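Side-chain contacts in apical membrane antigen 1 (Babesia divergens, PDB 4APM), which probably helps the parasite invade host cells as a calcium-binding surface antigen acting at the moving junction: residues L67-A72 with L108-A113; G134-A139 with Y146-V151. One frame throughout, in Å; residues are numbered along the deposited sequence.

Interaction 1: residues L67-A72 with L108-A113; sequences LNRISA and LSPVSA
R69 reaches across to the backbone of S109, and this one arginine carries the polar part of the contact. Its chain runs extended from CG to NE and brings the guanidinium to the S109 carbonyl. NH1 donates to S109 O at 2.8 Å, with the oxygen near the guanidinium plane and the donor tilted 30° from the carbonyl plane. NH2 adds a weak bond to the same oxygen at 3.0 Å, so two N-H groups share one acceptor and neither bond is straight (145° for NH1, 134° for NH2). NH1 also donates to the carbonyl of F82, while the S109 hydroxyl turns to the backbone nitrogen of I161.

The non-bonded part is small. P110 lies across the arginine's end in van der Waals contact, its ring CD 3.5 Å from R69 NH2. The cis peptide before P110 bends the chain between S109 and the short edge strand 111-112, and the P110 ring rests on M158 and H160 of strand 158-161.

Arginine suits this place because its length spans two backbones that stay well apart, the CA atoms of R69 and S109 being 9.3 Å from each other. Its donors satisfy two main-chain carbonyls, S109 O and F82 O, and so tie the loops together.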
loop_
_atom_site.group_PDB
_atom_site.type_symbol
_atom_site.label_atom_id
_atom_site.label_comp_id
_atom_site.label_asym_id
_atom_site.label_seq_id
_atom_site.Cartn_x
_atom_site.Cartn_y
_atom_site.Cartn_z
ATOM N N LEU A 67 15.031 3.411 13.418
ATOM C CA LEU A 67 15.595 2.084 13.660
ATOM C C LEU A 67 16.782 2.084 14.638
ATOM O O LEU A 67 17.307 1.013 14.971
ATOM C CB LEU A 67 15.963 1.374 12.342
ATOM C CG LEU A 67 14.821 1.076 11.337
ATOM C CD1 LEU A 67 15.235 0.148 10.185
ATOM C CD2 LEU A 67 13.584 0.532 12.036
ATOM N N ASN A 68 17.189 3.263 15.119
ATOM C CA ASN A 68 18.127 3.332 16.270
ATOM C C ASN A 68 17.474 2.758 17.504
ATOM O O ASN A 68 16.257 2.858 17.650
ATOM C CB ASN A 68 18.524 4.780 16.557
ATOM C CG ASN A 68 19.371 5.355 15.471
ATOM O OD1 ASN A 68 19.608 4.694 14.469
ATOM N ND2 ASN A 68 19.785 6.605 15.621
ATOM N N ARG A 69 18.266 2.212 18.425
ATOM C CA ARG A 69 17.705 1.709 19.677
ATOM C C ARG A 69 17.100 2.832 20.507
ATOM O O ARG A 69 17.613 3.942 20.528
ATOM C CB ARG A 69 18.769 0.987 20.500
ATOM C CG ARG A 69 19.487 -0.103 19.746
ATOM C CD ARG A 69 20.226 -1.026 20.692
ATOM N NE ARG A 69 20.977 -2.009 19.926
ATOM C CZ ARG A 69 20.534 -3.226 19.627
ATOM N NH1 ARG A 69 19.361 -3.662 20.095
ATOM N NH2 ARG A 69 21.286 -4.025 18.891
ATOM N N ILE A 70 16.044 2.519 21.240
ATOM C CA ILE A 70 15.416 3.476 22.142
ATOM C C ILE A 70 16.367 3.759 23.314
ATOM O O ILE A 70 16.160 4.682 24.101
ATOM C CB ILE A 70 14.065 2.926 22.641
ATOM C CG1 ILE A 70 13.184 4.031 23.205
ATOM C CG2 ILE A 70 14.263 1.789 23.633
ATOM C CD1 ILE A 70 11.770 3.559 23.488
ATOM N N SER A 71 17.436 2.976 23.390
ATOM C CA SER A 71 18.368 3.061 24.504
ATOM C C SER A 71 19.771 3.543 24.056
ATOM O O SER A 71 20.760 3.321 24.750
ATOM C CB SER A 71 18.471 1.698 25.188
ATOM O OG SER A 71 18.969 0.739 24.272
ATOM N N ALA A 72 19.854 4.195 22.903
ATOM C CA ALA A 72 21.079 4.890 22.516
ATOM C C ALA A 72 21.527 5.843 23.643
ATOM O O ALA A 72 20.693 6.432 24.342
ATOM C CB ALA A 72 20.865 5.650 21.211
ATOM N N LEU A 108 17.815 -9.810 21.273
ATOM C CA LEU A 108 16.599 -10.036 20.533
ATOM C C LEU A 108 16.611 -9.380 19.149
ATOM O O LEU A 108 15.896 -9.834 18.271
ATOM C CB LEU A 108 15.366 -9.573 21.330
ATOM C CG LEU A 108 15.229 -9.859 22.830
ATOM C CD1 LEU A 108 14.037 -10.751 23.132
ATOM C CD2 LEU A 108 16.499 -10.431 23.428
ATOM N N SER A 109 17.429 -8.340 18.944
ATOM C CA SER A 109 17.196 -7.397 17.834
ATOM C C SER A 109 18.346 -6.422 17.556
ATOM O O SER A 109 18.926 -5.900 18.492
ATOM C CB SER A 109 15.936 -6.582 18.126
ATOM O OG SER A 109 15.689 -5.659 17.098
ATOM N N PRO A 110 18.600 -6.081 16.269
ATOM C CA PRO A 110 18.013 -6.635 15.054
ATOM C C PRO A 110 18.622 -8.009 14.786
ATOM O O PRO A 110 19.676 -8.315 15.331
ATOM C CB PRO A 110 18.470 -5.647 13.971
ATOM C CG PRO A 110 19.782 -5.143 14.459
ATOM C CD PRO A 110 19.683 -5.123 15.963
ATOM N N VAL A 111 17.967 -8.835 13.977
ATOM C CA VAL A 111 18.572 -10.103 13.556
ATOM C C VAL A 111 18.609 -10.149 12.023
ATOM O O VAL A 111 17.810 -9.479 11.361
ATOM C CB VAL A 111 17.782 -11.336 14.105
ATOM C CG1 VAL A 111 17.780 -11.369 15.622
ATOM C CG2 VAL A 111 16.359 -11.341 13.573
ATOM N N SER A 112 19.497 -10.950 11.454
ATOM C CA SER A 112 19.638 -10.964 10.008
ATOM C C SER A 112 18.652 -11.949 9.410
ATOM O O SER A 112 18.217 -12.871 10.088
ATOM C CB SER A 112 21.073 -11.330 9.600
ATOM O OG SER A 112 21.252 -12.741 9.627
ATOM N N ALA A 113 18.333 -11.784 8.127
ATOM C CA ALA A 113 17.524 -12.766 7.399
ATOM C C ALA A 113 18.102 -14.172 7.505
ATOM O O ALA A 113 17.355 -15.157 7.588
ATOM C CB ALA A 113 17.381 -12.359 5.943
#

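Interaction 2: residues G134-A139 with Y146-V151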
loop_
_atom_site.group_PDB
_atom_site.type_symbol
_atom_site.label_atom_id
_atom_site.label_comp_id
_atom_site.label_asym_id
_atom_site.label_seq_id
_atom_site.Cartn_x
_atom_site.Cartn_y
_atom_site.Cartn_z
ATOM N N GLY A 134 6.232 -12.278 16.324
ATOM C CA GLY A 134 5.156 -13.026 16.971
ATOM C C GLY A 134 5.551 -13.997 18.082
ATOM O O GLY A 134 4.699 -14.417 18.860
ATOM N N ASN A 135 6.843 -14.332 18.164
ATOM C CA ASN A 135 7.383 -15.224 19.190
ATOM C C ASN A 135 8.110 -14.509 20.342
ATOM O O ASN A 135 8.827 -15.165 21.112
ATOM C CB ASN A 135 8.410 -16.175 18.564
ATOM C CG ASN A 135 7.775 -17.238 17.699
ATOM O OD1 ASN A 135 6.603 -17.567 17.860
ATOM N ND2 ASN A 135 8.537 -17.760 16.760
ATOM N N ILE A 136 8.090 -13.178 20.348
ATOM C CA ILE A 136 8.798 -12.401 21.385
ATOM C C ILE A 136 7.733 -11.924 22.350
ATOM O O ILE A 136 6.841 -11.151 21.966
ATOM C CB ILE A 136 9.519 -11.160 20.802
ATOM C CG1 ILE A 136 10.803 -11.558 20.076
ATOM C CG2 ILE A 136 9.822 -10.134 21.886
ATOM C CD1 ILE A 136 11.186 -10.586 18.993
ATOM N N ILE A 137 7.747 -12.479 23.563
ATOM C CA ILE A 137 6.700 -12.170 24.535
ATOM C C ILE A 137 7.177 -11.191 25.586
ATOM O O ILE A 137 8.255 -11.369 26.150
ATOM C CB ILE A 137 6.178 -13.429 25.223
ATOM C CG1 ILE A 137 5.769 -14.466 24.175
ATOM C CG2 ILE A 137 5.005 -13.084 26.130
ATOM C CD1 ILE A 137 5.791 -15.886 24.699
ATOM N N PRO A 138 6.366 -10.158 25.866
ATOM C CA PRO A 138 6.696 -9.155 26.890
ATOM C C PRO A 138 7.020 -9.774 28.257
ATOM O O PRO A 138 6.239 -10.574 28.774
ATOM C CB PRO A 138 5.417 -8.304 26.989
ATOM C CG PRO A 138 4.662 -8.575 25.739
ATOM C CD PRO A 138 5.006 -9.981 25.333
ATOM N N ALA A 139 8.152 -9.368 28.838
ATOM C CA ALA A 139 8.620 -9.866 30.141
ATOM C C ALA A 139 7.577 -9.710 31.242
ATOM O O ALA A 139 7.312 -10.645 31.996
ATOM C CB ALA A 139 9.911 -9.160 30.540
ATOM N N TYR A 146 -0.082 -9.866 23.579
ATOM C CA TYR A 146 0.515 -8.621 23.096
ATOM C C TYR A 146 1.825 -8.886 22.346
ATOM O O TYR A 146 2.676 -9.650 22.812
ATOM C CB TYR A 146 0.752 -7.645 24.256
ATOM C CG TYR A 146 1.236 -6.282 23.811
ATOM C CD1 TYR A 146 2.569 -6.047 23.599
ATOM C CD2 TYR A 146 0.337 -5.259 23.530
ATOM C CE1 TYR A 146 3.011 -4.816 23.163
ATOM C CE2 TYR A 146 0.764 -4.029 23.088
ATOM C CZ TYR A 146 2.101 -3.819 22.900
ATOM O OH TYR A 146 2.551 -2.602 22.450
ATOM N N ARG A 147 1.976 -8.254 21.183
ATOM C CA ARG A 147 3.190 -8.409 20.374
ATOM C C ARG A 147 3.636 -7.072 19.802
ATOM O O ARG A 147 2.824 -6.190 19.580
ATOM C CB ARG A 147 2.981 -9.425 19.248
ATOM C CG ARG A 147 2.672 -10.858 19.706
ATOM C CD ARG A 147 3.830 -11.507 20.457
ATOM N NE ARG A 147 3.498 -12.890 20.784
ATOM C CZ ARG A 147 2.964 -13.287 21.947
ATOM N NH1 ARG A 147 2.756 -12.427 22.943
ATOM N NH2 ARG A 147 2.639 -14.557 22.117
ATOM N N TYR A 148 4.939 -6.910 19.613
ATOM C CA TYR A 148 5.494 -5.639 19.141
ATOM C C TYR A 148 5.456 -5.621 17.605
ATOM O O TYR A 148 5.396 -6.690 16.982
ATOM C CB TYR A 148 6.935 -5.513 19.619
ATOM C CG TYR A 148 7.105 -5.440 21.115
ATOM C CD1 TYR A 148 6.967 -4.234 21.781
ATOM C CD2 TYR A 148 7.478 -6.566 21.859
ATOM C CE1 TYR A 148 7.154 -4.143 23.141
ATOM C CE2 TYR A 148 7.641 -6.494 23.230
ATOM C CZ TYR A 148 7.482 -5.270 23.861
ATOM O OH TYR A 148 7.668 -5.145 25.211
ATOM N N PRO A 149 5.534 -4.418 16.987
ATOM C CA PRO A 149 5.713 -4.377 15.534
ATOM C C PRO A 149 7.153 -4.720 15.110
ATOM O O PRO A 149 8.076 -4.698 15.939
ATOM C CB PRO A 149 5.374 -2.936 15.167
ATOM C CG PRO A 149 5.378 -2.154 16.445
ATOM C CD PRO A 149 5.645 -3.082 17.599
ATOM N N PHE A 150 7.326 -5.063 13.837
ATOM C CA PHE A 150 8.643 -5.212 13.231
ATOM C C PHE A 150 8.843 -4.219 12.059
ATOM O O PHE A 150 7.891 -3.654 11.540
ATOM C CB PHE A 150 8.805 -6.638 12.736
ATOM C CG PHE A 150 8.044 -6.924 11.465
ATOM C CD1 PHE A 150 6.720 -7.356 11.516
ATOM C CD2 PHE A 150 8.639 -6.712 10.209
ATOM C CE1 PHE A 150 6.017 -7.622 10.362
ATOM C CE2 PHE A 150 7.927 -6.950 9.049
ATOM C CZ PHE A 150 6.617 -7.416 9.127
ATOM N N VAL A 151 10.086 -3.994 11.655
ATOM C CA VAL A 151 10.367 -3.336 10.386
ATOM C C VAL A 151 11.428 -4.191 9.759
ATOM O O VAL A 151 12.413 -4.513 10.414
ATOM C CB VAL A 151 10.942 -1.930 10.609
ATOM C CG1 VAL A 151 11.306 -1.291 9.263
ATOM C CG2 VAL A 151 9.949 -1.051 11.392
HETATM O O HOH W 1 6.495 -9.141 19.901
#
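R147 clasps the chain around G134 and I137 in the connection between helix 125-134 and strand 150-153, part of a helix-on-antiparallel-sheet unit consistent with the PAN-like fold of AMA1. From CB the side chain goes to CG and then bends (chi2 -65°) rather than running straight out. The bend brings CD close to two backbone carbonyl oxygens, 3.4 Å from I136 O and equally near G134 O. Next comes NE, which donates to G134 O at 2.7 Å with an N-H...O angle of 154°. The oxygen sits at the guanidinium edge, whereas the donor stands 52° out of the carbonyl plane. Beyond CZ the group is covered on one face by I137, whose CG1 lies 3.7 Å from NH2, off-centre over the rim. NH1 turns back to its own chain and binds Y146 O at 2.8 Å, with the carbonyl of T144 as a further acceptor. Bonds at NE and NH1 thus fix the rotation of the flat group, a task that suits arginine, whose nitrogens point in different directions within one plane.

P138 fills the other end. Its rigid ring crosses Y146 at about a right angle, CG coming to the edge of the tyrosine ring 3.9 Å from CD1, and having no N-H it asks for no hydrogen bond here. Apolar packing continues where I136 CG2 approaches Y148 CD2; both residues also lean on I161 of strand 158-161, joining the loop to the sheet. The backbones are bridged by a water that donates to I136 O at 2.9 Å and accepts from Y148 N at 2.7 Å.

How the interactions relate
Interaction 1 closes before interaction 2 opens along the chain, and their centres lie 13 Å apart on the same side of the molecule's centre. Both reach the same five-stranded antiparallel sheet: strand 111-112 forms one of its outer edges, strand 158-161 comes next, and strand 150-153 lies inside. The two contacts meet directly where L67 CD2 packs 3.9 Å from V151 CB. They also share neighbours: I161 gives its backbone N to S109 OG and is touched by the side chains of I136 and Y148, while the F82 carbonyl accepts from R69 NH1 and its ring meets Y148 edge-to-face. The loops leading into strands 111-112 and 150-153 are thereby coupled to each other and to one sheet of the ectodomain.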